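Local coordinates for microtubule-associated protein 1 light chain 3 (Plasmodium falciparum, PDB 4EOY) that is an Atg8-family ubiquitin-like protein that binds a peptide of Atg3 and, like its relatives, probably takes part in lipid conjugation on membranes, at residues A[17-21]-A[114-118]; A[30-36]-A[50-56]; A[42-46]-A[85-89]. The protein carries 3 engineered substitutions. All coordinates share one frame; numbering follows the deposited sequence.

Contact 1 (A[17-21]-A[114-118]); sequences RVAET and DGYLY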
loop_
_atom_site.group_PDB
_atom_site.type_symbol
_atom_site.label_atom_id
_atom_site.label_comp_id
_atom_site.label_asym_id
_atom_site.label_seq_id
_atom_site.Cartn_x
_atom_site.Cartn_y
_atom_site.Cartn_z
ATOM N N ARG A 17 4.393 -5.374 15.057
ATOM C CA ARG A 17 3.644 -5.540 13.792
ATOM C C ARG A 17 2.591 -6.642 13.815
ATOM O O ARG A 17 1.491 -6.450 13.314
ATOM C CB ARG A 17 4.613 -5.793 12.620
ATOM C CG ARG A 17 5.354 -4.546 12.137
ATOM C CD ARG A 17 6.769 -4.845 11.662
ATOM N NE ARG A 17 6.813 -6.049 10.841
ATOM C CZ ARG A 17 7.883 -6.813 10.660
ATOM N NH1 ARG A 17 9.049 -6.509 11.219
ATOM N NH2 ARG A 17 7.777 -7.893 9.902
ATOM N N VAL A 18 2.930 -7.797 14.385
ATOM C CA VAL A 18 1.962 -8.881 14.560
ATOM C C VAL A 18 0.804 -8.436 15.459
ATOM O O VAL A 18 -0.360 -8.700 15.164
ATOM C CB VAL A 18 2.633 -10.147 15.142
ATOM C CG1 VAL A 18 1.597 -11.212 15.449
ATOM C CG2 VAL A 18 3.665 -10.694 14.171
ATOM N N ALA A 19 1.137 -7.738 16.540
ATOM C CA ALA A 19 0.135 -7.198 17.454
ATOM C C ALA A 19 -0.733 -6.139 16.768
ATOM O O ALA A 19 -1.944 -6.132 16.943
ATOM C CB ALA A 19 0.814 -6.613 18.687
ATOM N N GLU A 20 -0.119 -5.236 16.004
ATOM C CA GLU A 20 -0.867 -4.191 15.288
ATOM C C GLU A 20 -1.920 -4.810 14.403
ATOM O O GLU A 20 -3.081 -4.442 14.471
ATOM C CB GLU A 20 0.034 -3.358 14.360
ATOM C CG GLU A 20 1.150 -2.551 15.000
ATOM C CD GLU A 20 1.845 -1.661 13.985
ATOM O OE1 GLU A 20 2.990 -1.977 13.584
ATOM O OE2 GLU A 20 1.228 -0.657 13.568
ATOM N N THR A 21 -1.490 -5.723 13.534
ATOM C CA THR A 21 -2.363 -6.273 12.496
ATOM C C THR A 21 -3.424 -7.205 13.091
ATOM O O THR A 21 -4.557 -7.263 12.600
ATOM C CB THR A 21 -1.578 -7.020 11.383
ATOM O OG1 THR A 21 -0.818 -8.110 11.935
ATOM C CG2 THR A 21 -0.640 -6.072 10.659
ATOM N N ASP A 114 3.786 -11.259 9.274
ATOM C CA ASP A 114 3.453 -10.253 10.284
ATOM C C ASP A 114 2.001 -9.717 10.184
ATOM O O ASP A 114 1.584 -8.903 11.015
ATOM C CB ASP A 114 4.481 -9.096 10.294
ATOM C CG ASP A 114 4.458 -8.248 9.031
ATOM O OD1 ASP A 114 3.565 -8.397 8.178
ATOM O OD2 ASP A 114 5.358 -7.406 8.910
ATOM N N GLY A 115 1.248 -10.178 9.184
ATOM C CA GLY A 115 -0.159 -9.785 9.017
ATOM C C GLY A 115 -0.414 -8.726 7.945
ATOM O O GLY A 115 -1.559 -8.492 7.564
ATOM N N TYR A 116 0.654 -8.086 7.459
ATOM C CA TYR A 116 0.538 -7.005 6.479
ATOM C C TYR A 116 0.583 -7.518 5.046
ATOM O O TYR A 116 1.261 -8.505 4.743
ATOM C CB TYR A 116 1.671 -5.974 6.660
ATOM C CG TYR A 116 1.451 -4.965 7.765
ATOM C CD1 TYR A 116 0.476 -3.968 7.636
ATOM C CD2 TYR A 116 2.199 -5.010 8.940
ATOM C CE1 TYR A 116 0.242 -3.047 8.648
ATOM C CE2 TYR A 116 1.969 -4.098 9.962
ATOM C CZ TYR A 116 0.984 -3.115 9.804
ATOM O OH TYR A 116 0.745 -2.189 10.803
ATOM N N LEU A 117 -0.143 -6.834 4.158
ATOM C CA LEU A 117 0.070 -6.986 2.740
ATOM C C LEU A 117 1.053 -5.907 2.284
ATOM O O LEU A 117 0.739 -4.704 2.295
ATOM C CB LEU A 117 -1.228 -6.877 1.966
ATOM C CG LEU A 117 -1.103 -7.145 0.457
ATOM C CD1 LEU A 117 -0.690 -8.587 0.255
ATOM C CD2 LEU A 117 -2.404 -6.802 -0.262
ATOM N N TYR A 118 2.243 -6.339 1.877
ATOM C CA TYR A 118 3.277 -5.411 1.430
ATOM C C TYR A 118 3.201 -5.251 -0.064
ATOM O O TYR A 118 3.150 -6.244 -0.816
ATOM C CB TYR A 118 4.658 -5.918 1.820
ATOM C CG TYR A 118 4.984 -5.744 3.290
ATOM C CD1 TYR A 118 4.647 -6.717 4.211
ATOM C CD2 TYR A 118 5.634 -4.608 3.746
ATOM C CE1 TYR A 118 4.936 -6.561 5.549
ATOM C CE2 TYR A 118 5.938 -4.450 5.084
ATOM C CZ TYR A 118 5.575 -5.430 5.982
ATOM O OH TYR A 118 5.874 -5.248 7.323
#

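Contact 2 (A[30-36]-A[50-56]); sequences NRIPVVI and KKFLVPM. Engineered in segment 30-36: Ile36 (natural residue Cys).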
loop_
_atom_site.group_PDB
_atom_site.type_symbol
_atom_site.label_atom_id
_atom_site.label_comp_id
_atom_site.label_asym_id
_atom_site.label_seq_id
_atom_site.Cartn_x
_atom_site.Cartn_y
_atom_site.Cartn_z
ATOM N N ASN A 30 -13.576 -6.700 7.903
ATOM C CA ASN A 30 -13.883 -6.488 6.485
ATOM C C ASN A 30 -12.875 -5.594 5.746
ATOM O O ASN A 30 -13.115 -5.223 4.596
ATOM C CB ASN A 30 -15.287 -5.892 6.336
ATOM C CG ASN A 30 -16.363 -6.794 6.891
ATOM O OD1 ASN A 30 -16.191 -8.013 6.994
ATOM N ND2 ASN A 30 -17.488 -6.201 7.244
ATOM N N ARG A 31 -11.773 -5.230 6.403
ATOM C CA ARG A 31 -10.708 -4.446 5.760
ATOM C C ARG A 31 -9.348 -5.134 5.920
ATOM O O ARG A 31 -9.122 -5.879 6.889
ATOM C CB ARG A 31 -10.667 -3.030 6.342
ATOM C CG ARG A 31 -11.873 -2.170 5.970
ATOM C CD ARG A 31 -11.723 -0.724 6.438
ATOM N NE ARG A 31 -12.687 0.212 5.821
ATOM C CZ ARG A 31 -12.426 1.071 4.825
ATOM N NH1 ARG A 31 -11.219 1.160 4.273
ATOM N NH2 ARG A 31 -13.393 1.864 4.372
ATOM N N ILE A 32 -8.440 -4.899 4.974
ATOM C CA ILE A 32 -7.103 -5.501 5.046
ATOM C C ILE A 32 -6.023 -4.455 5.227
ATOM O O ILE A 32 -6.077 -3.383 4.620
ATOM C CB ILE A 32 -6.801 -6.409 3.833
ATOM C CG1 ILE A 32 -6.791 -5.620 2.537
ATOM C CG2 ILE A 32 -7.854 -7.508 3.744
ATOM C CD1 ILE A 32 -6.216 -6.401 1.378
ATOM N N PRO A 33 -5.051 -4.741 6.111
ATOM C CA PRO A 33 -3.965 -3.803 6.327
ATOM C C PRO A 33 -2.896 -3.912 5.234
ATOM O O PRO A 33 -2.333 -4.992 5.021
ATOM C CB PRO A 33 -3.414 -4.220 7.696
ATOM C CG PRO A 33 -3.749 -5.662 7.820
ATOM C CD PRO A 33 -5.032 -5.846 7.090
ATOM N N VAL A 34 -2.628 -2.791 4.567
ATOM C CA VAL A 34 -1.684 -2.733 3.473
ATOM C C VAL A 34 -0.643 -1.665 3.762
ATOM O O VAL A 34 -0.996 -0.576 4.213
ATOM C CB VAL A 34 -2.390 -2.397 2.152
ATOM C CG1 VAL A 34 -1.379 -2.247 1.035
ATOM C CG2 VAL A 34 -3.402 -3.468 1.815
ATOM N N VAL A 35 0.629 -1.982 3.503
ATOM C CA VAL A 35 1.726 -1.032 3.609
ATOM C C VAL A 35 2.354 -0.867 2.230
ATOM O O VAL A 35 2.667 -1.856 1.571
ATOM C CB VAL A 35 2.805 -1.499 4.603
ATOM C CG1 VAL A 35 3.832 -0.386 4.847
ATOM C CG2 VAL A 35 2.164 -1.903 5.916
ATOM N N ILE A 36 2.541 0.377 1.798
ATOM C CA ILE A 36 3.146 0.655 0.487
ATOM C C ILE A 36 4.616 1.057 0.617
ATOM O O ILE A 36 4.976 1.892 1.460
ATOM C CB ILE A 36 2.414 1.776 -0.261
ATOM C CG1 ILE A 36 3.135 2.102 -1.572
ATOM C CG2 ILE A 36 2.396 3.033 0.566
ATOM C CD1 ILE A 36 2.269 2.832 -2.558
ATOM N N LYS A 50 1.757 5.768 4.278
ATOM C CA LYS A 50 1.930 4.529 3.516
ATOM C C LYS A 50 1.135 3.332 4.025
ATOM O O LYS A 50 1.225 2.238 3.452
ATOM C CB LYS A 50 3.416 4.163 3.458
ATOM C CG LYS A 50 4.064 3.936 4.810
ATOM C CD LYS A 50 5.533 3.631 4.635
ATOM C CE LYS A 50 6.158 3.084 5.906
ATOM N NZ LYS A 50 7.561 2.633 5.640
ATOM N N LYS A 51 0.319 3.539 5.054
ATOM C CA LYS A 51 -0.492 2.468 5.623
ATOM C C LYS A 51 -1.943 2.653 5.197
ATOM O O LYS A 51 -2.509 3.726 5.374
ATOM C CB LYS A 51 -0.389 2.478 7.152
ATOM C CG LYS A 51 1.033 2.376 7.669
ATOM C CD LYS A 51 1.181 1.441 8.862
ATOM C CE LYS A 51 0.487 1.981 10.099
ATOM N NZ LYS A 51 0.657 1.104 11.290
ATOM N N PHE A 52 -2.524 1.599 4.637
ATOM C CA PHE A 52 -3.878 1.616 4.130
ATOM C C PHE A 52 -4.711 0.524 4.770
ATOM O O PHE A 52 -4.212 -0.578 5.028
ATOM C CB PHE A 52 -3.862 1.380 2.620
ATOM C CG PHE A 52 -3.360 2.541 1.849
ATOM C CD1 PHE A 52 -2.011 2.811 1.799
ATOM C CD2 PHE A 52 -4.251 3.390 1.193
ATOM C CE1 PHE A 52 -1.540 3.895 1.090
ATOM C CE2 PHE A 52 -3.786 4.482 0.478
ATOM C CZ PHE A 52 -2.425 4.731 0.427
ATOM N N LEU A 53 -5.976 0.832 5.007
ATOM C CA LEU A 53 -6.934 -0.141 5.492
ATOM C C LEU A 53 -7.964 -0.281 4.388
ATOM O O LEU A 53 -8.888 0.529 4.285
ATOM C CB LEU A 53 -7.541 0.356 6.801
ATOM C CG LEU A 53 -8.066 -0.675 7.787
ATOM C CD1 LEU A 53 -7.035 -1.779 8.020
ATOM C CD2 LEU A 53 -8.421 0.016 9.095
ATOM N N VAL A 54 -7.780 -1.282 3.526
ATOM C CA VAL A 54 -8.504 -1.363 2.251
ATOM C C VAL A 54 -9.713 -2.301 2.335
ATOM O O VAL A 54 -9.596 -3.423 2.822
ATOM C CB VAL A 54 -7.572 -1.881 1.157
ATOM C CG1 VAL A 54 -8.280 -1.925 -0.191
ATOM C CG2 VAL A 54 -6.330 -1.006 1.083
ATOM N N PRO A 55 -10.880 -1.856 1.849
ATOM C CA PRO A 55 -12.051 -2.727 1.887
ATOM C C PRO A 55 -11.782 -4.047 1.176
ATOM O O PRO A 55 -11.182 -4.052 0.095
ATOM C CB PRO A 55 -13.119 -1.929 1.135
ATOM C CG PRO A 55 -12.671 -0.525 1.211
ATOM C CD PRO A 55 -11.180 -0.573 1.200
ATOM N N MET A 56 -12.216 -5.147 1.779
ATOM C CA MET A 56 -11.923 -6.477 1.242
ATOM C C MET A 56 -12.447 -6.709 -0.187
ATOM O O MET A 56 -11.788 -7.384 -0.979
ATOM C CB MET A 56 -12.453 -7.555 2.181
ATOM C CG MET A 56 -13.967 -7.615 2.289
ATOM S SD MET A 56 -14.496 -9.022 3.269
ATOM C CE MET A 56 -16.264 -9.015 2.949
#

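Contact 3 (A[42-46]-A[85-89]); sequences SNLPI and ERTIY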
loop_
_atom_site.group_PDB
_atom_site.type_symbol
_atom_site.label_atom_id
_atom_site.label_comp_id
_atom_site.label_asym_id
_atom_site.label_seq_id
_atom_site.Cartn_x
_atom_site.Cartn_y
_atom_site.Cartn_z
ATOM N N SER A 42 14.383 6.745 -8.047
ATOM C CA SER A 42 14.015 7.527 -9.221
ATOM C C SER A 42 13.324 8.837 -8.802
ATOM O O SER A 42 13.435 9.263 -7.662
ATOM C CB SER A 42 13.135 6.678 -10.168
ATOM O OG SER A 42 11.866 6.373 -9.627
ATOM N N ASN A 43 12.623 9.471 -9.732
ATOM C CA ASN A 43 11.924 10.736 -9.466
ATOM C C ASN A 43 10.583 10.569 -8.761
ATOM O O ASN A 43 9.901 11.561 -8.461
ATOM C CB ASN A 43 11.683 11.471 -10.782
ATOM C CG ASN A 43 10.778 10.692 -11.727
ATOM O OD1 ASN A 43 10.794 9.461 -11.739
ATOM N ND2 ASN A 43 9.985 11.410 -12.519
ATOM N N LEU A 44 10.183 9.318 -8.521
ATOM C CA LEU A 44 8.995 9.046 -7.722
ATOM C C LEU A 44 9.254 9.395 -6.251
ATOM O O LEU A 44 10.282 8.985 -5.668
ATOM C CB LEU A 44 8.556 7.587 -7.832
ATOM C CG LEU A 44 8.063 7.092 -9.191
ATOM C CD1 LEU A 44 7.553 5.661 -9.049
ATOM C CD2 LEU A 44 6.954 7.984 -9.736
ATOM N N PRO A 45 8.333 10.164 -5.652
ATOM C CA PRO A 45 8.525 10.646 -4.288
ATOM C C PRO A 45 8.267 9.581 -3.224
ATOM O O PRO A 45 7.498 8.648 -3.441
ATOM C CB PRO A 45 7.481 11.769 -4.181
ATOM C CG PRO A 45 6.377 11.321 -5.076
ATOM C CD PRO A 45 7.045 10.622 -6.221
ATOM N N ILE A 46 8.902 9.742 -2.071
ATOM C CA ILE A 46 8.627 8.887 -0.932
ATOM C C ILE A 46 7.384 9.427 -0.235
ATOM O O ILE A 46 7.394 10.551 0.258
ATOM C CB ILE A 46 9.809 8.862 0.040
ATOM C CG1 ILE A 46 11.021 8.225 -0.635
ATOM C CG2 ILE A 46 9.446 8.063 1.280
ATOM C CD1 ILE A 46 12.313 8.396 0.128
ATOM N N GLU A 85 1.722 14.240 -12.813
ATOM C CA GLU A 85 1.648 12.976 -13.563
ATOM C C GLU A 85 3.028 12.324 -13.763
ATOM O O GLU A 85 3.961 12.949 -14.300
ATOM C CB GLU A 85 1.000 13.205 -14.932
ATOM C CG GLU A 85 1.138 12.058 -15.940
ATOM C CD GLU A 85 0.236 10.862 -15.641
ATOM O OE1 GLU A 85 0.196 10.410 -14.476
ATOM O OE2 GLU A 85 -0.427 10.359 -16.581
ATOM N N ARG A 86 3.136 11.076 -13.314
ATOM C CA ARG A 86 4.330 10.245 -13.497
ATOM C C ARG A 86 3.865 8.811 -13.732
ATOM O O ARG A 86 2.813 8.401 -13.217
ATOM C CB ARG A 86 5.195 10.266 -12.250
ATOM C CG ARG A 86 5.738 11.625 -11.848
ATOM C CD ARG A 86 6.372 11.428 -10.506
ATOM N NE ARG A 86 6.471 12.478 -9.571
ATOM C CZ ARG A 86 5.786 13.336 -8.848
ATOM N NH1 ARG A 86 6.592 14.325 -8.554
ATOM N NH2 ARG A 86 4.663 13.196 -8.163
ATOM N N THR A 87 4.642 8.061 -14.515
ATOM C CA THR A 87 4.375 6.639 -14.741
ATOM C C THR A 87 4.838 5.833 -13.520
ATOM O O THR A 87 5.968 5.986 -13.060
ATOM C CB THR A 87 5.039 6.115 -16.050
ATOM O OG1 THR A 87 4.885 4.694 -16.137
ATOM C CG2 THR A 87 6.519 6.416 -16.096
ATOM N N ILE A 88 3.938 5.001 -12.988
ATOM C CA ILE A 88 4.227 4.138 -11.841
ATOM C C ILE A 88 3.919 2.680 -12.179
ATOM O O ILE A 88 2.947 2.390 -12.860
ATOM C CB ILE A 88 3.391 4.534 -10.609
ATOM C CG1 ILE A 88 3.656 5.998 -10.235
ATOM C CG2 ILE A 88 3.699 3.621 -9.429
ATOM C CD1 ILE A 88 2.758 6.512 -9.123
ATOM N N TYR A 89 4.767 1.774 -11.710
ATOM C CA TYR A 89 4.484 0.349 -11.777
ATOM C C TYR A 89 4.364 -0.206 -10.372
ATOM O O TYR A 89 5.228 0.056 -9.524
ATOM C CB TYR A 89 5.606 -0.375 -12.505
ATOM C CG TYR A 89 5.756 0.050 -13.941
ATOM C CD1 TYR A 89 5.019 -0.548 -14.946
ATOM C CD2 TYR A 89 6.646 1.064 -14.293
ATOM C CE1 TYR A 89 5.173 -0.162 -16.270
ATOM C CE2 TYR A 89 6.802 1.460 -15.603
ATOM C CZ TYR A 89 6.071 0.848 -16.588
ATOM O OH TYR A 89 6.238 1.243 -17.895
#

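Contact 1 (A[17-21]-A[114-118])
Arg17 and Asp114 join helix 14-27, part of the helical extension that Atg8 proteins add to the ubiquitin fold, to the turn that leads into strand 117-122. The guanidinium comes side-on and gives NE and NH2 to the same carboxylate oxygen, with Arg17 NH2 2.7 Å from Asp114 OD2. That oxygen lies near the guanidinium plane, while the carboxylate is turned 81° from it. Bends at chi2 and chi3 of Arg17 carry its NE edge round to the acid. Both nitrogens reach OD2 on its anti side, somewhat out of the carboxylate plane, whereas Tyr118 OH, 2.7 Å from Asp114 OD2, donates to the syn lone pair. Three donors on one oxygen should favour a charged carboxylate. The other oxygen closes an Asx turn, Tyr116 N lying 3.0 Å from Asp114 OD1.

Thr21 works one turn on. With chi1 at 59°, its hydroxyl faces the loop and donates to the backbone, OG1 to Asp114 O at 2.7 Å, while its methyl sits over the Tyr116 ring. This CH-pi contact has CG2 3.3 Å from the Tyr116 ring centroid, almost straight above it. Tyr116 also packs on an aromatic side chain of the Atg3 peptide, so Thr21 backs a peptide-binding residue. Arg17 NH1 turns to Val12 O, and Arg17 also belongs to a calcium site. Its aliphatic part meets the ring's edge, Arg17 CG 4.0 Å from Tyr116 CE2.

Contact 2 (A[30-36]-A[50-56])
Val34 and Phe52 form the middle of an antiparallel strand pair, 31-36 with 51-55. They are a hydrogen-bonded pair, with Phe52 N 2.7 Å from Val34 O and Val34 N 2.8 Å from Phe52 O, both bonds nearly straight. Ile32 and Val54 repeat this two-way pairing, and single bonds extend it at the ends: Ile36 N to Lys50 O, and Met56 N to Asn30 O.

The tight side is the one that carries Ile32, Val34, Phe52 and Val54. Val34 CG2 touches Val54 CG2 at 3.9 Å, and Phe52 stands with its ring edge toward Ile36 CG2. Helices 60-72 and 103-110 cover this layer, Phe52 packing edge-to-face on His70. Ile36, an engineered residue, is squeezed at the end of the paired region. Its chi1 of 176° puts CG2 between the backbone N and carbonyl carbon, within 3.3 Å of Lys50 CB, closer than carbon atoms usually sit.

The opposite face is buried in its middle, where Leu53 packs on Ile24, and Pro33 and Val35 on Tyr116. It is looser at the Arg31 end: Arg31 runs out extended alongside Pro55, whose CG lies 3.6 Å above the plane of the Arg31 guanidinium, toward its rim. Arg31 also crosses Leu53 at about a right angle, CB 3.8 Å from Leu53 CG. Lys51 NZ leads away to a salt bridge with Glu20 OE2. At the far end of the pair, Lys50 NZ makes one with Glu37 OE2.

The bound Atg3 peptide takes backbone hydrogen bonds with Lys51 and Leu53, an aromatic side chain of it resting on Pro33 and an apolar one on Phe52. A peptide added along this edge strand, with side chains in flanking hydrophobic pockets, is characteristic of the Atg8-family interacting-motif site.

Contact 3 (A[42-46]-A[85-89])
Two irregular stretches pass here without pairing: the backbones come nearest at Leu44 and Arg86, whose CA atoms are still 7.5 Å apart, so side chains have to bridge the gap. Residues 42-46 belong to the connection between strands 31-38 and 51-55. The loop residues 85-89 lead into strand 89-92.

Leu44 and Arg86 carry most of the contact. The CD2 branch of Leu44 reaches the flank of the arginine, 3.6 Å from Arg86 CD, the two side chains sliding past each other in opposite directions. A chi2 of -175° puts Leu44 CD1 anti to CA and turns CD2 toward Arg86, with both methyls near Ile88; Leu44 CD2 lies 3.9 Å from Ile88 CG1. Arg86 stays extended from CG to NE, and its chain runs past Leu44 and brings one guanidinium face against Pro45. There Pro45 CD stands 3.7 Å above the Arg86 guanidinium plane, displaced toward the rim, in van der Waals contact. Asn43 skirts the same arm, its ND2 4.1 Å from Arg86 CD and its amide steeply inclined to the guanidinium.

Tyr121 serves both sides: Leu44 and Ile88 pack on it, and its hydroxyl bonds to Pro45 O. Arg38 holds Leu44 O. Ile88 also rests on Ile71 of helix 60-72. This is a surface contact between two connecting loops of the ubiquitin fold, beside the outer strand 89-92.

All three contacts serve one ubiquitin-like fold, whose sheet runs in the order 51-55, 31-38, 117-122, 89-92. Contacts 1 and 2 are neighbours, their centres about 10 Å apart: strands 117-122 and 31-38 lie side by side, Leu117 O meets Val35 N, and the salt bridge between Glu20 and Lys51 ties helix 14-27 to the edge strand. The Atg3 peptide touches residues of both, so this is the peptide-binding side. Contact 3 joins loops beyond the centre of the chain, about 26 Å from contact 1 and about 21 Å from contact 2, centre to centre. Contact 1 encloses both others along the sequence, while the segments of contacts 2 and 3 alternate.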